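Local coordinates for cell wall surface anchor family protein (Streptococcus pneumoniae, PDB 4OQ1) that is an ancillary pilin that probably anchors the pilus to the bacterial cell wall, at residues H50-W55 / R111-T116; S120-F125 / A141-T146. The protein carries 3 engineered substitutions. All blocks are in the same frame, centred on the assembly; numbering follows the deposited sequence.

Contact 1 of 2, residues H50-W55 / R111-T116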
ATOM      1  N   HIS A  50      -5.402  22.613 -20.728  1.00 38.72           N
ATOM      2  CA  HIS A  50      -5.030  23.359 -19.527  1.00 34.19           C
ATOM      3  C   HIS A  50      -4.593  24.778 -19.861  1.00 31.80           C
ATOM      4  O   HIS A  50      -3.983  25.032 -20.910  1.00 33.04           O
ATOM      5  CB  HIS A  50      -3.955  22.592 -18.740  1.00 33.19           C
ATOM      6  CG  HIS A  50      -4.407  21.225 -18.334  1.00 30.83           C
ATOM      7  ND1 HIS A  50      -5.417  21.024 -17.417  1.00 36.30           N
ATOM      8  CD2 HIS A  50      -4.089  20.003 -18.810  1.00 34.39           C
ATOM      9  CE1 HIS A  50      -5.651  19.735 -17.280  1.00 37.14           C
ATOM     10  NE2 HIS A  50      -4.853  19.089 -18.116  1.00 37.98           N
ATOM     11  N   ARG A  51      -4.862  25.699 -18.937  1.00 29.87           N
ATOM     12  CA  ARG A  51      -4.367  27.054 -19.099  1.00 31.32           C
ATOM     13  C   ARG A  51      -3.476  27.491 -17.928  1.00 25.50           C
ATOM     14  O   ARG A  51      -3.715  27.124 -16.791  1.00 26.47           O
ATOM     15  CB  ARG A  51      -5.523  28.040 -19.264  1.00 31.26           C
ATOM     16  CG  ARG A  51      -6.513  27.693 -20.394  1.00 30.82           C
ATOM     17  CD  ARG A  51      -7.461  28.833 -20.707  1.00 35.43           C
ATOM     18  NE  ARG A  51      -6.763  30.005 -21.297  1.00 39.86           N
ATOM     19  CZ  ARG A  51      -6.476  30.193 -22.592  1.00 40.70           C
ATOM     20  NH1 ARG A  51      -6.832  29.309 -23.499  1.00 35.77           N
ATOM     21  NH2 ARG A  51      -5.831  31.292 -22.984  1.00 39.45           N
ATOM     22  N   LEU A  52      -2.466  28.302 -18.215  1.00 24.81           N
ATOM     23  CA  LEU A  52      -1.664  28.923 -17.124  1.00 19.01           C
ATOM     24  C   LEU A  52      -2.248  30.273 -16.721  1.00 21.48           C
ATOM     25  O   LEU A  52      -2.328  31.182 -17.525  1.00 23.85           O
ATOM     26  CB  LEU A  52      -0.246  29.044 -17.568  1.00 18.54           C
ATOM     27  CG  LEU A  52       0.655  29.540 -16.436  1.00 16.77           C
ATOM     28  CD1 LEU A  52       0.990  28.440 -15.379  1.00 18.55           C
ATOM     29  CD2 LEU A  52       1.891  30.122 -17.042  1.00 18.46           C
ATOM     30  N   GLN A  53      -2.776  30.383 -15.515  1.00 22.21           N
ATOM     31  CA  GLN A  53      -3.275  31.625 -15.008  1.00 22.48           C
ATOM     32  C   GLN A  53      -2.114  32.530 -14.593  1.00 22.92           C
ATOM     33  O   GLN A  53      -1.172  32.050 -13.875  1.00 19.92           O
ATOM     34  CB  GLN A  53      -4.128  31.396 -13.755  1.00 25.49           C
ATOM     35  CG  GLN A  53      -5.354  30.514 -14.007  1.00 30.82           C
ATOM     36  CD  GLN A  53      -6.285  31.106 -15.041  1.00 30.30           C
ATOM     37  OE1 GLN A  53      -6.544  32.312 -15.090  1.00 32.17           O
ATOM     38  NE2 GLN A  53      -6.744  30.259 -15.901  1.00 36.04           N
ATOM     39  N   VAL A  54      -2.154  33.789 -15.027  1.00 19.33           N
ATOM     40  CA  VAL A  54      -1.148  34.771 -14.660  1.00 22.00           C
ATOM     41  C   VAL A  54      -1.734  36.155 -14.293  1.00 23.31           C
ATOM     42  O   VAL A  54      -2.892  36.494 -14.614  1.00 20.71           O
ATOM     43  CB  VAL A  54      -0.072  34.944 -15.757  1.00 22.64           C
ATOM     44  CG1 VAL A  54       0.526  33.641 -16.188  1.00 21.81           C
ATOM     45  CG2 VAL A  54      -0.618  35.714 -16.969  1.00 25.63           C
ATOM     46  N   TRP A  55      -0.923  36.964 -13.651  1.00 16.73           N
ATOM     47  CA  TRP A  55      -1.198  38.353 -13.526  1.00 17.28           C
ATOM     48  C   TRP A  55      -0.127  39.088 -14.220  1.00 20.49           C
ATOM     49  O   TRP A  55       1.052  38.884 -13.905  1.00 18.98           O
ATOM     50  CB  TRP A  55      -1.167  38.746 -12.065  1.00 18.87           C
ATOM     51  CG  TRP A  55      -2.294  38.212 -11.220  1.00 19.53           C
ATOM     52  CD1 TRP A  55      -3.441  38.895 -10.852  1.00 20.40           C
ATOM     53  CD2 TRP A  55      -2.423  36.924 -10.684  1.00 19.74           C
ATOM     54  NE1 TRP A  55      -4.250  38.118 -10.101  1.00 18.44           N
ATOM     55  CE2 TRP A  55      -3.694  36.885  -9.991  1.00 20.56           C
ATOM     56  CE3 TRP A  55      -1.659  35.779 -10.748  1.00 19.09           C
ATOM     57  CZ2 TRP A  55      -4.117  35.781  -9.311  1.00 19.86           C
ATOM     58  CZ3 TRP A  55      -2.076  34.638 -10.083  1.00 19.88           C
ATOM     59  CH2 TRP A  55      -3.309  34.652  -9.373  1.00 20.14           C
ATOM     60  N   ARG A 111       1.103  31.896  -9.652  1.00 15.49           N
ATOM     61  CA  ARG A 111       0.875  31.249  -8.383  1.00 15.64           C
ATOM     62  C   ARG A 111       0.669  29.739  -8.419  1.00 15.95           C
ATOM     63  O   ARG A 111       0.891  29.046  -7.416  1.00 17.53           O
ATOM     64  CB  ARG A 111      -0.354  31.868  -7.773  1.00 19.26           C
ATOM     65  CG  ARG A 111       0.006  33.027  -6.845  1.00 23.32           C
ATOM     66  CD  ARG A 111      -1.170  33.601  -6.063  1.00 24.10           C
ATOM     67  NE  ARG A 111      -1.333  32.969  -4.764  1.00 22.80           N
ATOM     68  CZ  ARG A 111      -0.669  33.323  -3.678  1.00 26.00           C
ATOM     69  NH1 ARG A 111       0.232  34.295  -3.743  1.00 21.53           N
ATOM     70  NH2 ARG A 111      -0.933  32.736  -2.518  1.00 29.33           N
ATOM     71  N   SER A 112       0.211  29.227  -9.552  1.00 18.08           N
ATOM     72  CA  SER A 112      -0.039  27.822  -9.771  1.00 19.58           C
ATOM     73  C   SER A 112       0.271  27.419 -11.207  1.00 21.56           C
ATOM     74  O   SER A 112      -0.159  28.110 -12.122  1.00 21.72           O
ATOM     75  CB  SER A 112      -1.584  27.624  -9.618  1.00 21.33           C
ATOM     76  OG  SER A 112      -1.935  26.256  -9.690  1.00 26.93           O
ATOM     77  N   ILE A 113       0.983  26.317 -11.409  1.00 23.60           N
ATOM     78  CA  ILE A 113       1.192  25.737 -12.735  1.00 20.66           C
ATOM     79  C   ILE A 113       0.040  24.768 -13.070  1.00 23.85           C
ATOM     80  O   ILE A 113      -0.411  24.772 -14.198  1.00 22.59           O
ATOM     81  CB  ILE A 113       2.495  25.075 -12.825  1.00 22.06           C
ATOM     82  CG1 ILE A 113       3.546  26.153 -12.641  1.00 18.70           C
ATOM     83  CG2 ILE A 113       2.684  24.357 -14.172  1.00 21.52           C
ATOM     84  CD1 ILE A 113       4.973  25.717 -12.679  1.00 20.62           C
ATOM     85  N   ILE A 114      -0.460  24.036 -12.079  1.00 22.67           N
ATOM     86  CA  ILE A 114      -1.489  23.031 -12.310  1.00 27.50           C
ATOM     87  C   ILE A 114      -2.372  22.932 -11.109  1.00 21.58           C
ATOM     88  O   ILE A 114      -1.915  22.895  -9.976  1.00 21.29           O
ATOM     89  CB  ILE A 114      -0.895  21.612 -12.434  1.00 31.92           C
ATOM     90  CG1 ILE A 114       0.128  21.535 -13.523  1.00 31.81           C
ATOM     91  CG2 ILE A 114      -2.016  20.607 -12.699  1.00 37.38           C
ATOM     92  CD1 ILE A 114       0.694  20.148 -13.698  1.00 34.85           C
ATOM     93  N   GLN A 115      -3.670  22.865 -11.320  1.00 24.19           N
ATOM     94  CA  GLN A 115      -4.520  22.750 -10.182  1.00 27.96           C
ATOM     95  C   GLN A 115      -5.748  21.976 -10.546  1.00 34.38           C
ATOM     96  O   GLN A 115      -6.630  22.534 -11.186  1.00 34.24           O
ATOM     97  CB  GLN A 115      -4.904  24.137  -9.644  1.00 35.58           C
ATOM     98  CG  GLN A 115      -5.772  24.114  -8.379  1.00 40.30           C
ATOM     99  CD  GLN A 115      -5.208  23.199  -7.254  1.00 51.39           C
ATOM    100  OE1 GLN A 115      -5.729  22.078  -7.011  1.00 53.27           O
ATOM    101  NE2 GLN A 115      -4.113  23.653  -6.591  1.00 47.49           N
ATOM    102  N   THR A 116      -5.785  20.691 -10.163  1.00 35.55           N
ATOM    103  CA  THR A 116      -6.853  19.779 -10.532  1.00 40.42           C
ATOM    104  C   THR A 116      -7.281  19.010  -9.297  1.00 41.48           C
ATOM    105  O   THR A 116      -6.683  19.102  -8.228  1.00 35.97           O
ATOM    106  CB  THR A 116      -6.460  18.779 -11.647  1.00 44.13           C
ATOM    107  OG1 THR A 116      -5.408  17.878 -11.210  1.00 42.29           O
ATOM    108  CG2 THR A 116      -6.008  19.488 -12.829  1.00 44.97           C
TER
HETATM  109  O   HOH W   1      -2.919  25.572 -14.828  1.00 32.85           O
HETATM  110  O   HOH W   2      -1.217  31.223 -11.314  1.00 21.04           O
HETATM  111  O   HOH W   3      -2.407  28.240 -13.529  1.00 22.26           O

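Contact 2 of 2, residues S120-F125 / A141-T146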
ATOM      1  N   SER A 120      -2.089  18.989  -7.875  1.00 28.30           N
ATOM      2  CA  SER A 120      -1.821  20.396  -7.635  1.00 31.73           C
ATOM      3  C   SER A 120      -0.320  20.605  -7.750  1.00 28.98           C
ATOM      4  O   SER A 120       0.449  19.830  -7.177  1.00 33.88           O
ATOM      5  CB  SER A 120      -2.244  20.745  -6.257  1.00 34.23           C
ATOM      6  OG  SER A 120      -3.653  20.801  -6.242  1.00 52.00           O
ATOM      7  N   TYR A 121       0.089  21.616  -8.520  1.00 25.05           N
ATOM      8  CA  TYR A 121       1.499  22.008  -8.590  1.00 21.02           C
ATOM      9  C   TYR A 121       1.573  23.512  -8.437  1.00 23.13           C
ATOM     10  O   TYR A 121       1.728  24.261  -9.429  1.00 20.86           O
ATOM     11  CB  TYR A 121       2.116  21.553  -9.846  1.00 21.46           C
ATOM     12  CG  TYR A 121       3.602  21.603  -9.787  1.00 18.10           C
ATOM     13  CD1 TYR A 121       4.348  20.406  -9.699  1.00 23.73           C
ATOM     14  CD2 TYR A 121       4.289  22.789  -9.792  1.00 22.07           C
ATOM     15  CE1 TYR A 121       5.719  20.444  -9.590  1.00 22.12           C
ATOM     16  CE2 TYR A 121       5.660  22.852  -9.712  1.00 19.00           C
ATOM     17  CZ  TYR A 121       6.383  21.677  -9.609  1.00 21.90           C
ATOM     18  OH  TYR A 121       7.795  21.728  -9.565  1.00 19.85           O
ATOM     19  N   PRO A 122       1.477  23.963  -7.192  1.00 23.53           N
ATOM     20  CA  PRO A 122       1.656  25.358  -6.834  1.00 22.34           C
ATOM     21  C   PRO A 122       3.078  25.781  -6.990  1.00 20.77           C
ATOM     22  O   PRO A 122       3.988  25.052  -6.676  1.00 18.09           O
ATOM     23  CB  PRO A 122       1.187  25.423  -5.395  1.00 26.30           C
ATOM     24  CG  PRO A 122       1.277  24.038  -4.909  1.00 25.61           C
ATOM     25  CD  PRO A 122       1.146  23.123  -6.033  1.00 25.03           C
ATOM     26  N   ALA A 123       3.241  27.025  -7.418  1.00 18.33           N
ATOM     27  CA  ALA A 123       4.509  27.589  -7.743  1.00 15.37           C
ATOM     28  C   ALA A 123       4.386  29.137  -7.890  1.00 15.93           C
ATOM     29  O   ALA A 123       3.661  29.630  -8.710  1.00 18.24           O
ATOM     30  CB  ALA A 123       5.019  26.974  -9.023  1.00 14.54           C
ATOM     31  N   GLU A 124       5.168  29.857  -7.131  1.00 15.20           N
ATOM     32  CA  GLU A 124       5.155  31.262  -7.131  1.00 15.59           C
ATOM     33  C   GLU A 124       6.395  31.836  -7.690  1.00 18.25           C
ATOM     34  O   GLU A 124       7.455  31.714  -7.045  1.00 13.42           O
ATOM     35  CB  GLU A 124       4.982  31.739  -5.751  1.00 17.34           C
ATOM     36  CG  GLU A 124       3.588  31.288  -5.226  1.00 18.21           C
ATOM     37  CD  GLU A 124       3.346  31.645  -3.732  1.00 22.88           C
ATOM     38  OE1 GLU A 124       4.158  32.358  -3.129  1.00 25.51           O
ATOM     39  OE2 GLU A 124       2.308  31.191  -3.206  1.00 26.53           O
ATOM     40  N   PHE A 125       6.261  32.469  -8.864  1.00 15.99           N
ATOM     41  CA  PHE A 125       7.429  33.072  -9.475  1.00 16.60           C
ATOM     42  C   PHE A 125       7.030  34.179 -10.434  1.00 17.25           C
ATOM     43  O   PHE A 125       5.829  34.322 -10.822  1.00 14.82           O
ATOM     44  CB  PHE A 125       8.280  32.017 -10.198  1.00 17.32           C
ATOM     45  CG  PHE A 125       7.536  31.241 -11.245  1.00 16.92           C
ATOM     46  CD1 PHE A 125       6.703  30.163 -10.945  1.00 15.23           C
ATOM     47  CD2 PHE A 125       7.646  31.605 -12.574  1.00 17.24           C
ATOM     48  CE1 PHE A 125       6.011  29.528 -11.947  1.00 18.57           C
ATOM     49  CE2 PHE A 125       6.976  30.946 -13.559  1.00 17.95           C
ATOM     50  CZ  PHE A 125       6.192  29.880 -13.260  1.00 17.76           C
ATOM     51  N   ALA A 141      10.491  25.237 -12.311  1.00 17.44           N
ATOM     52  CA  ALA A 141       9.607  25.831 -11.283  1.00 19.36           C
ATOM     53  C   ALA A 141       9.647  25.037  -9.972  1.00 22.97           C
ATOM     54  O   ALA A 141       9.475  23.811 -10.005  1.00 22.50           O
ATOM     55  CB  ALA A 141       8.186  25.791 -11.800  1.00 19.93           C
ATOM     56  N   LYS A 142       9.856  25.705  -8.817  1.00 21.04           N
ATOM     57  CA  LYS A 142       9.972  25.034  -7.570  1.00 20.16           C
ATOM     58  C   LYS A 142       8.567  24.882  -7.102  1.00 20.54           C
ATOM     59  O   LYS A 142       7.778  25.792  -7.215  1.00 20.30           O
ATOM     60  CB  LYS A 142      10.749  25.842  -6.543  1.00 22.10           C
ATOM     61  CG  LYS A 142      10.686  25.240  -5.145  1.00 25.28           C
ATOM     62  CD  LYS A 142      11.899  25.736  -4.382  1.00 25.04           C
ATOM     63  CE  LYS A 142      12.183  24.819  -3.180  1.00 27.14           C
ATOM     64  NZ  LYS A 142      11.096  25.023  -2.249  1.00 27.19           N
ATOM     65  N   LYS A 143       8.253  23.688  -6.638  1.00 20.33           N
ATOM     66  CA  LYS A 143       6.900  23.439  -6.090  1.00 21.17           C
ATOM     67  C   LYS A 143       6.811  24.090  -4.709  1.00 22.97           C
ATOM     68  O   LYS A 143       7.676  23.969  -3.877  1.00 21.34           O
ATOM     69  CB  LYS A 143       6.595  21.915  -6.041  1.00 20.49           C
ATOM     70  CG  LYS A 143       5.132  21.587  -5.730  1.00 25.18           C
ATOM     71  CD  LYS A 143       4.940  20.077  -5.497  1.00 24.65           C
ATOM     72  CE  LYS A 143       3.456  19.814  -5.261  1.00 31.12           C
ATOM     73  NZ  LYS A 143       3.171  18.363  -5.361  1.00 32.05           N
ATOM     74  N   THR A 144       5.688  24.719  -4.471  1.00 23.77           N
ATOM     75  CA  THR A 144       5.368  25.312  -3.203  1.00 31.34           C
ATOM     76  C   THR A 144       4.211  24.559  -2.447  1.00 36.19           C
ATOM     77  O   THR A 144       3.617  23.665  -2.952  1.00 37.39           O
ATOM     78  CB  THR A 144       5.042  26.814  -3.402  1.00 32.53           C
ATOM     79  OG1 THR A 144       4.783  27.395  -2.153  1.00 42.04           O
ATOM     80  CG2 THR A 144       3.885  26.959  -4.198  1.00 28.12           C
ATOM     81  N   ASP A 145       3.958  24.952  -1.219  1.00 30.00           N
ATOM     82  CA  ASP A 145       2.861  24.416  -0.416  1.00 30.00           C
ATOM     83  C   ASP A 145       3.031  22.951  -0.135  1.00 30.00           C
ATOM     84  O   ASP A 145       2.137  22.193  -0.372  1.00 30.00           O
ATOM     85  CB  ASP A 145       1.559  24.594  -1.171  1.00 20.00           C
ATOM     86  CG  ASP A 145       0.963  26.005  -1.032  1.00 20.00           C
ATOM     87  OD1 ASP A 145       1.586  26.902  -0.420  1.00 20.00           O
ATOM     88  OD2 ASP A 145      -0.158  26.203  -1.519  1.00 20.00           O
ATOM     89  N   THR A 146       4.208  22.570   0.359  1.00 30.00           N
ATOM     90  CA  THR A 146       4.623  21.166   0.443  1.00 30.00           C
ATOM     91  C   THR A 146       4.259  20.351   1.697  1.00 30.00           C
ATOM     92  O   THR A 146       4.495  19.144   1.727  1.00 30.00           O
ATOM     93  CB  THR A 146       6.142  21.027   0.209  1.00 20.00           C
ATOM     94  OG1 THR A 146       6.838  22.021   0.970  1.00 20.00           O
ATOM     95  CG2 THR A 146       6.471  21.201  -1.265  1.00 20.00           C
TER
HETATM   96  O   HOH W   4       2.718  17.791  -7.762  1.00 31.43           O
HETATM   97  O   HOH W   5       7.887  28.353  -6.951  1.00 26.15           O

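Contact 1 of 2, residues H50-W55 / R111-T116
L52 and I113, W55 and R111 meet at a water-bridged contact between strand 50-55 and the corner that follows strand 106-110 in the N-terminal domain, with apolar contacts flanking a polar middle. The two segments run in roughly opposite directions, 157° apart, yet no direct hydrogen bond joins them. Three waters do that work. Water 1 donates to the carbonyls on both sides, lying 2.6 Å from R51 O and 2.7 Å from I113 O. Water 3 accepts from Q53 N and donates to S112 O. Water 2 accepts from R111 N and donates to Q53 O at 2.7 Å, and its bond to S112 O is weak.

The separation fits the course of the chain. Strand 106-110 pairs directly with 50-56, W55 still bonding to Y109 through the backbone; at R111 and again at I113 the chain turns a corner and leaves that partner, while remaining bonded to strand 120-129. I113 and I114 both face Y121 there, a classic beta bulge.

Beside the waters, L52 directs CG anti to its backbone N (chi1 -174°), and its CD1 branch lies 3.5 Å from S112 O and 3.8 Å from I113 CA. At the other end, the six-membered part of the W55 indole meets the aliphatic part of R111: CZ3 is 4.0 Å from R111 CB, and CH2 is 4.1 Å from R111 CD. The guanidinium is turned 88° to the indole plane, so it does not stack on it; Y109 OH and H74 O take its NH1 and NH2, and the indole has its cation-pi partner in K86. Near T116, H50 makes a looser contact, its CE1 4.5 Å from T116 CG2.

Contact 2 of 2, residues S120-F125 / A141-T146
K143 lies across Y121, and its side chain touches strand 120-125 from its first carbon to its amine. CB sits 3.6 Å from Y121 CZ, over one face of the ring. With CG anti to the backbone N (chi1 -169°), that carbon comes above the ring centre, 4.0 Å from the centroid and only 6° off the ring normal, a CH-pi contact. CD continues past the CE1 side of the ring. CE reaches the backbone, 3.6 Å from S120 O, and also nears P122 CD. NZ closes the path through water 4, which accepts from the amine and donates to S120 O.

The ring beneath this extended chain is fixed at its tip: Y121 OH donates to A141 O at 2.7 Å, the carbonyl lying at the ring edge, and E35 N is also hydrogen-bonded to the hydroxyl. E35 holds K143 N through its carboxylate as well. All this occurs where the chain leaves the last strand of the N-terminal domain, 137-140, and heads for strand 150-157 of the next, prealbumin-like domain; the irregular connecting segment is laid against strand 120-129 without becoming a strand itself.

T144 N fastens it with a nearly straight bond of 2.8 Å to P122 O (172° at the hydrogen), approaching from above the carbonyl plane. Packing is tight alongside, for P122 CB and T144 CG2 are just 3.3 Å apart, and D145 CB abuts P122 CG. Farther along, A141 CB fits against A123 CB and against F125 CE1, obliquely to that ring. Water 5 bridges the two backbones farther on, donating to K142 O at 2.6 Å and accepting a weak bond from E124 N.

Overall arrangement
Contacts 1 and 2 sit about 10 Å apart, centre to centre, in the N-terminal domain, and share a boundary. Segment 111-116 parts from 50-55 and pairs instead with 120-125, probably by hydrogen bonds from I113 N to Y121 O (2.9 Å) and from Y121 N to I114 O (2.8 Å). Behind the water-bridged side of contact 1, I113 reaches through to contact 2, its CD1 3.3 Å from A141 CB. H74 also ties them, its O bonding R111 and its ND1 bonding E124. Strand 114-115 is an edge strand of the sheet, with 120-129 next to it, then 106-110 and 50-56, while 141-146 is laid against 120-125 on the way to the following domain.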